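Local coordinates for protein diheme cytochrome C NAPB (Haemophilus influenzae, PDB 1JNI) that probably passes electrons through its two stacked c-type hemes, as the small subunit of the periplasmic nitrate reductase, at residues Q56-H61 and T72-T77. Sequence-based numbering, arbitrary orientation. Where two conformers were deposited one is given.
Sequences QCLNCH and TRISPT. With HEC (heme c), chain C.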
# COMPACT_ATOMS: atom_id res chain seq x y z
N GLN A 56 3.77 1.09 -7.70
CA GLN A 56 3.47 2.51 -7.88
C GLN A 56 2.51 3.01 -6.81
O GLN A 56 2.48 4.22 -6.53
CB GLN A 56 3.00 2.75 -9.31
CG GLN A 56 4.07 2.54 -10.38
CD GLN A 56 3.52 2.97 -11.73
OE1 GLN A 56 2.56 2.45 -12.28
NE2 GLN A 56 4.12 4.01 -12.31
N CYS A 57 1.80 2.15 -6.10
CA CYS A 57 1.00 2.59 -4.97
C CYS A 57 1.86 3.28 -3.87
O CYS A 57 1.42 4.23 -3.21
CB CYS A 57 0.25 1.43 -4.34
SG CYS A 57 -0.67 0.36 -5.46
N LEU A 58 3.10 2.79 -3.71
CA LEU A 58 3.95 3.31 -2.67
C LEU A 58 4.53 4.68 -3.02
O LEU A 58 5.14 5.31 -2.16
CB LEU A 58 5.04 2.26 -2.39
CG LEU A 58 4.50 0.97 -1.69
CD1 LEU A 58 5.64 -0.04 -1.59
CD2 LEU A 58 3.92 1.23 -0.33
N ASN A 59 4.34 5.15 -4.24
CA ASN A 59 4.80 6.51 -4.57
C ASN A 59 4.05 7.54 -3.74
O ASN A 59 4.54 8.67 -3.59
CB ASN A 59 4.57 6.88 -6.04
CG ASN A 59 5.28 6.13 -7.10
OD1 ASN A 59 6.24 5.40 -6.82
ND2 ASN A 59 4.79 6.27 -8.34
N CYS A 60 2.87 7.18 -3.23
CA CYS A 60 2.06 8.05 -2.38
C CYS A 60 1.88 7.47 -0.97
O CYS A 60 1.92 8.29 -0.03
CB CYS A 60 0.69 8.37 -3.00
SG CYS A 60 0.87 9.27 -4.59
N HIS A 61 1.66 6.16 -0.82
CA HIS A 61 1.28 5.57 0.45
C HIS A 61 2.45 5.09 1.27
O HIS A 61 2.24 4.64 2.39
CB HIS A 61 0.29 4.47 0.14
CG HIS A 61 -1.12 4.91 -0.23
ND1 HIS A 61 -2.10 5.35 0.64
CD2 HIS A 61 -1.69 4.90 -1.46
CE1 HIS A 61 -3.21 5.61 -0.08
NE2 HIS A 61 -2.99 5.36 -1.36
N THR A 72 -2.98 8.28 3.00
CA THR A 72 -2.78 7.63 4.30
C THR A 72 -1.64 6.64 4.21
O THR A 72 -1.60 5.83 3.26
CB THR A 72 -4.07 6.93 4.75
OG1 THR A 72 -5.04 7.97 4.97
CG2 THR A 72 -3.92 6.16 6.04
N ARG A 73 -0.75 6.72 5.19
CA ARG A 73 0.37 5.82 5.19
C ARG A 73 -0.04 4.37 5.40
O ARG A 73 -0.93 4.14 6.24
CB ARG A 73 1.28 6.28 6.33
CG ARG A 73 2.58 5.63 6.56
CD ARG A 73 3.32 6.31 7.70
NE ARG A 73 3.70 7.69 7.39
CZ ARG A 73 4.50 8.46 8.11
NH1 ARG A 73 5.04 7.94 9.20
NH2 ARG A 73 4.77 9.70 7.74
N ILE A 74 0.61 3.42 4.72
CA ILE A 74 0.38 2.02 5.11
C ILE A 74 0.90 1.84 6.53
O ILE A 74 2.00 2.25 6.89
CB ILE A 74 0.98 0.99 4.12
CG1 ILE A 74 2.45 1.26 3.80
CG2 ILE A 74 0.13 0.86 2.84
CD1 ILE A 74 3.18 0.04 3.23
N SER A 75 0.08 1.23 7.37
CA SER A 75 0.37 1.01 8.79
C SER A 75 1.35 -0.12 9.06
O SER A 75 1.60 -0.92 8.14
CB SER A 75 -0.94 0.65 9.50
OG SER A 75 -1.49 -0.58 9.03
N PRO A 76 1.92 -0.18 10.24
CA PRO A 76 2.80 -1.33 10.58
C PRO A 76 2.20 -2.72 10.35
O PRO A 76 2.96 -3.68 10.17
CB PRO A 76 3.14 -1.10 12.05
CG PRO A 76 3.01 0.39 12.21
CD PRO A 76 1.88 0.83 11.30
N THR A 77 0.87 -2.89 10.29
CA THR A 77 0.29 -4.18 9.94
C THR A 77 0.75 -4.66 8.53
O THR A 77 0.76 -5.88 8.34
CB THR A 77 -1.23 -4.18 9.91
OG1 THR A 77 -1.61 -3.05 9.14
CG2 THR A 77 -1.90 -3.92 11.27
FE HEC C . -4.36 5.57 -2.80
CHA HEC C . -6.72 6.61 -0.48
CHB HEC C . -5.00 2.33 -2.01
CHC HEC C . -2.23 4.54 -5.26
CHD HEC C . -3.36 8.80 -3.23
NA HEC C . -5.61 4.65 -1.52
C1A HEC C . -6.50 5.24 -0.65
C2A HEC C . -7.14 4.22 0.18
C3A HEC C . -6.64 3.02 -0.19
C4A HEC C . -5.70 3.27 -1.26
CMA HEC C . -6.85 1.63 0.43
CAA HEC C . -8.12 4.54 1.33
CBA HEC C . -7.37 4.65 2.71
CGA HEC C . -8.35 5.13 3.76
O1A HEC C . -8.96 4.29 4.41
O2A HEC C . -8.52 6.36 3.99
NB HEC C . -3.80 3.79 -3.52
C1B HEC C . -4.15 2.52 -3.10
C2B HEC C . -3.59 1.49 -3.96
C3B HEC C . -2.86 2.12 -4.90
C4B HEC C . -2.94 3.54 -4.60
CMB HEC C . -3.78 -0.01 -3.64
CAB HEC C . -2.17 1.53 -6.03
CBB HEC C . -2.94 0.60 -6.92
NC HEC C . -3.04 6.46 -3.95
C1C HEC C . -2.21 5.88 -4.89
C2C HEC C . -1.35 6.87 -5.52
C3C HEC C . -1.63 8.09 -4.96
C4C HEC C . -2.71 7.82 -3.99
CMC HEC C . -0.22 6.52 -6.50
CAC HEC C . -0.91 9.29 -5.12
CBC HEC C . -0.88 9.87 -6.51
ND HEC C . -4.97 7.33 -2.07
C1D HEC C . -4.42 8.57 -2.35
C2D HEC C . -5.12 9.64 -1.62
C3D HEC C . -6.07 9.01 -0.89
C4D HEC C . -5.97 7.57 -1.16
CMD HEC C . -4.80 11.16 -1.73
CAD HEC C . -7.19 9.68 -0.08
CBD HEC C . -6.62 10.02 1.31
CGD HEC C . -6.75 8.72 2.11
O1D HEC C . -7.89 8.39 2.59
O2D HEC C . -5.65 8.12 2.17
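The ring of H61 is held at both nitrogens: NE2 binds the heme iron at 2.0 Å, and ND1 donates to the backbone O of T72 at 2.7 Å. That second bond is nearly straight, 170° at the hydrogen, and the carbonyl oxygen sits almost in the imidazole plane, which should help fix the rotation of the ring about its bond to iron. Having CG beside its own backbone N (chi1 -75°) swings the ring off the short helix 58-61 so that NE2 meets the iron. H43 supplies the other axial ligand. Histidine suits the place because one flat ring can serve metal and protein at once. The backbone of H61 joins in, its O accepting from I74 N at 3.1 Å, with R73 CA adding a C-H...O contact. T72 also holds a heme propionate: its N and OG1 both donate to O2D, at 2.8 and 2.9 Å, a pairing open to a residue with a short hydroxyl side chain. C57 and C60 carry the thioether links to CAB and CAC, and with H61 they form the CXXCH signature of c-type cytochromes. Methyl CD2 of L58 meets CD1 of I74 at 3.8 Å, the two branched chains crossing at about a right angle, while I74 also reaches the second heme. Donation from ND1 to a carbonyl probably gives the imidazole some imidazolate character, strengthening its bond to iron and favouring the oxidised heme.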